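Side-chain contacts in hypothetical protein EF3068 (PDB 2B6C), which is of unknown function but, as a member of the AlkD-like DNA alkylation repair family, probably acts on alkylated DNA: residues 68-71 against 72-75; 144-147 against 148-151; 191-194 against 195-199. All coordinates share one frame; numbering follows the deposited sequence. Where two conformers were deposited one is given.

Contact 1 of 3, residues 68-71 against 72-75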
loop_
_atom_site.group_PDB
_atom_site.type_symbol
_atom_site.label_atom_id
_atom_site.label_comp_id
_atom_site.label_asym_id
_atom_site.label_seq_id
_atom_site.Cartn_x
_atom_site.Cartn_y
_atom_site.Cartn_z
ATOM N N GLU B 68 -0.567 27.192 -9.712
ATOM C CA GLU B 68 0.315 27.173 -8.571
ATOM C C GLU B 68 1.082 25.865 -8.490
ATOM O O GLU B 68 0.536 24.774 -8.775
ATOM C CB GLU B 68 -0.487 27.444 -7.308
ATOM C CG GLU B 68 -1.229 28.746 -7.371
ATOM C CD GLU B 68 -2.609 28.725 -8.116
ATOM O OE1 GLU B 68 -3.042 27.766 -8.819
ATOM O OE2 GLU B 68 -3.259 29.762 -8.011
ATOM N N ARG B 69 2.337 25.993 -8.094
ATOM C CA ARG B 69 3.295 24.891 -8.044
ATOM C C ARG B 69 2.805 23.724 -7.144
ATOM O O ARG B 69 2.992 22.580 -7.466
ATOM C CB ARG B 69 4.630 25.453 -7.545
ATOM C CG ARG B 69 5.833 24.537 -7.698
ATOM C CD ARG B 69 5.825 23.792 -9.018
ATOM N NE ARG B 69 7.136 23.204 -9.335
ATOM C CZ ARG B 69 7.418 22.564 -10.468
ATOM N NH1 ARG B 69 6.471 22.419 -11.390
ATOM N NH2 ARG B 69 8.648 22.071 -10.674
ATOM N N GLU B 70 2.163 24.037 -6.025
ATOM C CA GLU B 70 1.705 22.977 -5.096
ATOM C C GLU B 70 0.704 21.982 -5.757
ATOM O O GLU B 70 0.604 20.834 -5.344
ATOM C CB GLU B 70 1.147 23.604 -3.819
ATOM C CG GLU B 70 2.175 24.451 -3.058
ATOM C CD GLU B 70 2.049 25.937 -3.342
ATOM O OE1 GLU B 70 1.713 26.336 -4.478
ATOM O OE2 GLU B 70 2.290 26.732 -2.420
ATOM N N TYR B 71 -0.002 22.423 -6.793
ATOM C CA TYR B 71 -0.866 21.536 -7.564
ATOM C C TYR B 71 -0.107 20.514 -8.391
ATOM O O TYR B 71 -0.627 19.417 -8.615
ATOM C CB TYR B 71 -1.811 22.333 -8.440
ATOM C CG TYR B 71 -2.801 23.138 -7.607
ATOM C CD1 TYR B 71 -3.755 22.494 -6.780
ATOM C CD2 TYR B 71 -2.792 24.527 -7.644
ATOM C CE1 TYR B 71 -4.672 23.228 -6.034
ATOM C CE2 TYR B 71 -3.687 25.271 -6.875
ATOM C CZ TYR B 71 -4.623 24.616 -6.078
ATOM O OH TYR B 71 -5.500 25.382 -5.337
ATOM N N GLN B 72 1.115 20.847 -8.833
ATOM C CA GLN B 72 1.972 19.812 -9.483
ATOM C C GLN B 72 2.393 18.793 -8.447
ATOM O O GLN B 72 2.467 17.597 -8.752
ATOM C CB GLN B 72 3.215 20.374 -10.194
ATOM C CG GLN B 72 2.955 21.075 -11.503
ATOM C CD GLN B 72 2.575 22.518 -11.330
ATOM O OE1 GLN B 72 1.388 22.872 -11.402
ATOM N NE2 GLN B 72 3.565 23.371 -11.133
ATOM N N TYR B 73 2.620 19.253 -7.211
ATOM C CA TYR B 73 3.018 18.350 -6.123
ATOM C C TYR B 73 1.859 17.432 -5.778
ATOM O O TYR B 73 2.079 16.250 -5.495
ATOM C CB TYR B 73 3.436 19.094 -4.850
ATOM C CG TYR B 73 4.591 20.073 -4.981
ATOM C CD1 TYR B 73 5.566 19.929 -5.985
ATOM C CD2 TYR B 73 4.744 21.128 -4.039
ATOM C CE1 TYR B 73 6.619 20.816 -6.087
ATOM C CE2 TYR B 73 5.797 22.034 -4.133
ATOM C CZ TYR B 73 6.748 21.863 -5.151
ATOM O OH TYR B 73 7.812 22.733 -5.229
ATOM N N VAL B 74 0.634 17.996 -5.784
ATOM C CA VAL B 74 -0.591 17.223 -5.658
ATOM C C VAL B 74 -0.730 16.187 -6.765
ATOM O O VAL B 74 -0.952 15.012 -6.473
ATOM C CB VAL B 74 -1.888 18.095 -5.538
ATOM C CG1 VAL B 74 -3.146 17.190 -5.597
ATOM C CG2 VAL B 74 -1.848 18.902 -4.263
ATOM N N ALA B 75 -0.564 16.596 -8.022
ATOM C CA ALA B 75 -0.563 15.650 -9.139
ATOM C C ALA B 75 0.393 14.448 -8.955
ATOM O O ALA B 75 0.010 13.291 -9.183
ATOM C CB ALA B 75 -0.269 16.357 -10.472
#
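Y73 and R69 meet one turn apart at the start of helix 69-81, a helix of the all-helical AlkD-like fold. The backbone opens the helix with a mixture of spacings. Q72 N donates to R69 O at 2.9 Å with a bent N-H...O angle of 130°, and Y73 N adds a weak bond to the same oxygen. Regular i to i+4 bonds follow, from V74 N to E70 O and from A75 N to Y71 O, both at 2.9 Å.

The Y73 ring lies with one face under the carbonyl of the preceding turn: R69 O stands 3.8 Å above the ring plane, over its centre. With CG beside the backbone N (chi1 -59°), the ring is carried back toward R69, and its OH reaches R69 CG at 3.6 Å. The two side chains cross at about a right angle. Outside the turn, Y71 stacks with F9, and R69 makes a cation-pi contact with F27.

The polar ends find partners outside the helix start. D105 takes R69 in a salt bridge through NH2 and the Y73 hydroxyl in a hydrogen bond, tying both side chains to helix 104-120, while R69 NH1 bonds to K101 O. The E70 carboxylate binds the backbone amides of A30, G31 and I32, and Y71 OH bonds to F9 N.

Methyl carbons rest against carbonyl oxygens of the preceding turn, V74 CG2 on E70 O at 3.3 Å and A75 CB on Y71 O at 3.6 Å.

Contact 2 of 3, residues 144-147 against 148-151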
loop_
_atom_site.group_PDB
_atom_site.type_symbol
_atom_site.label_atom_id
_atom_site.label_comp_id
_atom_site.label_asym_id
_atom_site.label_seq_id
_atom_site.Cartn_x
_atom_site.Cartn_y
_atom_site.Cartn_z
ATOM N N ALA B 144 17.194 9.040 -15.039
ATOM C CA ALA B 144 18.012 7.848 -15.325
ATOM C C ALA B 144 19.120 7.660 -14.280
ATOM O O ALA B 144 19.342 6.536 -13.773
ATOM C CB ALA B 144 18.607 7.897 -16.760
ATOM N N LEU B 145 19.758 8.769 -13.920
ATOM C CA LEU B 145 20.855 8.764 -12.961
ATOM C C LEU B 145 20.412 8.456 -11.537
ATOM O O LEU B 145 21.142 7.832 -10.775
ATOM C CB LEU B 145 21.625 10.097 -13.003
ATOM C CG LEU B 145 22.579 10.311 -14.170
ATOM C CD1 LEU B 145 22.917 11.808 -14.308
ATOM C CD2 LEU B 145 23.895 9.475 -13.978
ATOM N N ASN B 146 19.210 8.879 -11.188
ATOM C CA ASN B 146 18.716 8.741 -9.841
ATOM C C ASN B 146 17.586 7.724 -9.714
ATOM O O ASN B 146 16.983 7.610 -8.658
ATOM C CB ASN B 146 18.321 10.130 -9.293
ATOM C CG ASN B 146 19.538 11.036 -9.048
ATOM O OD1 ASN B 146 20.710 10.580 -9.053
ATOM N ND2 ASN B 146 19.272 12.313 -8.807
ATOM N N LEU B 147 17.295 6.976 -10.780
ATOM C CA LEU B 147 16.215 5.978 -10.741
ATOM C C LEU B 147 16.400 4.986 -9.592
ATOM O O LEU B 147 15.422 4.538 -8.978
ATOM C CB LEU B 147 16.121 5.220 -12.076
ATOM C CG LEU B 147 14.978 4.203 -12.250
ATOM C CD1 LEU B 147 13.599 4.861 -12.027
ATOM C CD2 LEU B 147 15.069 3.532 -13.614
ATOM N N GLN B 148 17.663 4.682 -9.278
ATOM C CA GLN B 148 17.975 3.572 -8.379
ATOM C C GLN B 148 18.407 3.979 -6.959
ATOM O O GLN B 148 18.861 3.130 -6.205
ATOM C CB GLN B 148 19.052 2.711 -9.031
ATOM C CG GLN B 148 18.775 2.438 -10.528
ATOM C CD GLN B 148 19.614 1.315 -11.049
ATOM O OE1 GLN B 148 19.390 0.149 -10.701
ATOM N NE2 GLN B 148 20.626 1.649 -11.826
ATOM N N LEU B 149 18.216 5.255 -6.595
ATOM C CA LEU B 149 18.704 5.814 -5.313
ATOM C C LEU B 149 18.222 5.036 -4.115
ATOM O O LEU B 149 18.906 4.967 -3.093
ATOM C CB LEU B 149 18.256 7.269 -5.122
ATOM C CG LEU B 149 18.895 8.345 -5.996
ATOM C CD1 LEU B 149 18.444 9.764 -5.587
ATOM C CD2 LEU B 149 20.395 8.248 -5.988
HETATM N N MSE B 150 17.016 4.484 -4.224
HETATM C CA MSE B 150 16.453 3.741 -3.116
HETATM C C MSE B 150 16.521 2.228 -3.318
HETATM O O MSE B 150 15.956 1.505 -2.534
HETATM C CB MSE B 150 15.010 4.206 -2.832
HETATM C CG MSE B 150 14.907 5.709 -2.462
HETATM SE SE MSE B 150 16.058 6.185 -0.955
HETATM C CE MSE B 150 16.868 7.744 -1.618
ATOM N N LEU B 151 17.210 1.751 -4.354
ATOM C CA LEU B 151 17.193 0.310 -4.663
ATOM C C LEU B 151 18.191 -0.570 -3.892
ATOM O O LEU B 151 18.043 -1.813 -3.852
ATOM C CB LEU B 151 17.331 0.066 -6.172
ATOM C CG LEU B 151 16.081 0.507 -6.941
ATOM C CD1 LEU B 151 16.194 0.209 -8.425
ATOM C CD2 LEU B 151 14.804 -0.085 -6.335
HETATM O O HOH W 1 20.623 4.591 -12.208
HETATM O O HOH W 2 20.480 5.666 -9.400
HETATM O O HOH W 3 15.019 4.481 -6.372
#
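N146 and L149 both turn CG beside the backbone N (chi1 -69° and -71°), which brings the isobutyl group of L149 against the root of the N146 side chain. They close a type I beta turn, N146 to L149, where helix 138-146 gives way to a loop; a second type I turn, Q148 to L151, overlaps it, sharing Q148 and L149. L149 CD1 touches N146 CB at 3.7 Å, while L149 CG rests against N146 O at 3.4 Å. The direct backbone bond of the first turn, L149 N to N146 O, is weak, whereas that of the second, L151 N to Q148 O, is short at 2.8 Å.

Three waters bridge carbonyls to groups of the following residues: L145 O to Q148 N, A144 O to Q148 NE2, and L147 O to M150 N, so each carbonyl receives a water. Q148 OE1 is held by N156 N. Helices 104-120 and 173-186 pack on N146 through R111 and W181, and L147 meets F114 and F129. Beyond CG the Q148 chain is extended (chi2 -165°), and its NE2 donates at 3.0 Å to the water that in turn donates to A144 O.

Contact 3 of 3, residues 191-194 against 195-199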
loop_
_atom_site.group_PDB
_atom_site.type_symbol
_atom_site.label_atom_id
_atom_site.label_comp_id
_atom_site.label_asym_id
_atom_site.label_seq_id
_atom_site.Cartn_x
_atom_site.Cartn_y
_atom_site.Cartn_z
ATOM N N PRO B 191 30.357 0.034 -1.119
ATOM C CA PRO B 191 31.410 1.047 -1.194
ATOM C C PRO B 191 32.578 0.628 -2.081
ATOM O O PRO B 191 33.173 1.505 -2.689
ATOM C CB PRO B 191 31.842 1.257 0.261
ATOM C CG PRO B 191 31.367 0.069 0.993
ATOM C CD PRO B 191 30.191 -0.489 0.255
ATOM N N GLN B 192 32.907 -0.670 -2.149
ATOM C CA GLN B 192 33.991 -1.143 -3.063
ATOM C C GLN B 192 33.684 -0.782 -4.541
ATOM O O GLN B 192 34.522 -0.167 -5.219
ATOM C CB GLN B 192 34.322 -2.649 -2.931
ATOM C CG GLN B 192 35.261 -3.149 -4.080
ATOM C CD GLN B 192 35.687 -4.629 -4.065
ATOM O OE1 GLN B 192 35.646 -5.333 -3.039
ATOM N NE2 GLN B 192 36.135 -5.101 -5.235
ATOM N N TRP B 193 32.509 -1.194 -5.034
ATOM C CA TRP B 193 32.097 -0.851 -6.393
ATOM C C TRP B 193 32.147 0.671 -6.624
ATOM O O TRP B 193 32.661 1.120 -7.648
ATOM C CB TRP B 193 30.690 -1.430 -6.723
ATOM C CG TRP B 193 30.284 -1.258 -8.156
ATOM C CD1 TRP B 193 30.431 -2.169 -9.149
ATOM C CD2 TRP B 193 29.676 -0.101 -8.758
ATOM N NE1 TRP B 193 29.958 -1.664 -10.336
ATOM C CE2 TRP B 193 29.483 -0.397 -10.127
ATOM C CE3 TRP B 193 29.284 1.156 -8.277
ATOM C CZ2 TRP B 193 28.903 0.517 -11.032
ATOM C CZ3 TRP B 193 28.692 2.066 -9.178
ATOM C CH2 TRP B 193 28.503 1.731 -10.540
ATOM N N VAL B 194 31.627 1.467 -5.685
ATOM C CA VAL B 194 31.696 2.923 -5.836
ATOM C C VAL B 194 33.154 3.430 -5.893
ATOM O O VAL B 194 33.475 4.254 -6.771
ATOM C CB VAL B 194 30.789 3.703 -4.813
ATOM C CG1 VAL B 194 30.950 5.221 -4.969
ATOM C CG2 VAL B 194 29.314 3.314 -5.025
ATOM N N GLU B 195 34.019 2.926 -5.007
ATOM C CA GLU B 195 35.469 3.213 -4.982
ATOM C C GLU B 195 36.123 2.943 -6.346
ATOM O O GLU B 195 36.845 3.768 -6.886
ATOM C CB GLU B 195 36.172 2.324 -3.936
ATOM C CG GLU B 195 35.954 2.645 -2.438
ATOM C CD GLU B 195 37.210 3.172 -1.768
ATOM O OE1 GLU B 195 37.261 3.266 -0.521
ATOM O OE2 GLU B 195 38.162 3.503 -2.499
ATOM N N GLU B 196 35.897 1.726 -6.858
ATOM C CA GLU B 196 36.452 1.298 -8.155
ATOM C C GLU B 196 36.025 2.212 -9.291
ATOM O O GLU B 196 36.884 2.734 -10.003
ATOM C CB GLU B 196 36.115 -0.152 -8.459
ATOM C CG GLU B 196 36.823 -1.098 -7.557
ATOM C CD GLU B 196 36.386 -2.535 -7.730
ATOM O OE1 GLU B 196 35.213 -2.819 -8.068
ATOM O OE2 GLU B 196 37.241 -3.393 -7.511
ATOM N N LEU B 197 34.713 2.451 -9.422
ATOM C CA LEU B 197 34.201 3.336 -10.447
ATOM C C LEU B 197 34.851 4.725 -10.391
ATOM O O LEU B 197 35.302 5.246 -11.407
ATOM C CB LEU B 197 32.679 3.432 -10.333
ATOM C CG LEU B 197 31.904 4.070 -11.485
ATOM C CD1 LEU B 197 31.968 5.597 -11.399
ATOM C CD2 LEU B 197 32.381 3.545 -12.831
HETATM N N MSE B 198 34.915 5.306 -9.196
HETATM C CA MSE B 198 35.444 6.671 -9.017
HETATM C C MSE B 198 36.934 6.802 -9.285
HETATM O O MSE B 198 37.424 7.910 -9.513
HETATM C CB MSE B 198 35.095 7.211 -7.636
HETATM C CG MSE B 198 33.577 7.335 -7.446
HETATM SE SE MSE B 198 33.112 8.196 -5.746
HETATM C CE MSE B 198 33.424 10.028 -6.262
ATOM N N LYS B 199 37.638 5.673 -9.269
ATOM C CA LYS B 199 39.047 5.645 -9.590
ATOM C C LYS B 199 39.243 5.327 -11.072
ATOM O O LYS B 199 40.246 5.722 -11.648
ATOM C CB LYS B 199 39.810 4.668 -8.694
ATOM C CG LYS B 199 39.701 4.973 -7.202
ATOM C CD LYS B 199 40.980 5.539 -6.617
ATOM C CE LYS B 199 40.911 7.019 -6.326
ATOM N NZ LYS B 199 40.041 7.366 -5.144
#
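P191 O accepts from E195 N at 2.8 Å, the shortest of the i to i+4 bonds that start helix 191-200. The series continues one residue on at each step, with E196 N to Q192 O at 2.9 Å, then L197 N to W193 O and M198 N to V194 O.

Q192 and E196 add a side-chain bond on the exposed side of the turn. Q192 NE2 donates to E196 OE2 at 3.1 Å, arriving from above the carboxylate plane, and the amide and carboxylate planes stand 88° apart. Extended Q192, with CG anti to the backbone N (chi1 169°), reaches forward to the glutamate, whose own chain is also extended, and CG of Q192 packs near its CD.

This amphipathic helix is the last but one of the twelve helices in the all-helical fold, and its other side turns inward. The indole of W193 has L197 CB over one face, and in the conformer given its CH2 meets L197 CG at 4.2 Å; beyond the turn it packs on L160 and K161 of helix 157-166 and meets the Y186 ring with the planes at about 70°. V194 and the selenomethionine M198 lie side by side, pointing the same way, and both touch L183 of helix 173-186. Between them the closest side-chain approach is V194 CG1 to M198 SE, at 3.8 Å.

The contacts come in series: contact 1 at the start of helix 69-81, contact 2 where helix 138-146 ends, contact 3 at the start of helix 191-200. Contact 2 lies nearest the chain's centre, about 8 Å from it; its centre is about 23 Å from that of contact 1 and about 17 Å from that of contact 3. Contacts 1 and 3, on opposite sides, have centres about 38 Å apart. None touches another, but helix 104-120 bonds to contact 1 through D105 and packs against contact 2; helices 157-166 and 173-186 pack against both 2 and 3. They thus sample the row of helices from end to end, consistent with the DNA-repair family's fold.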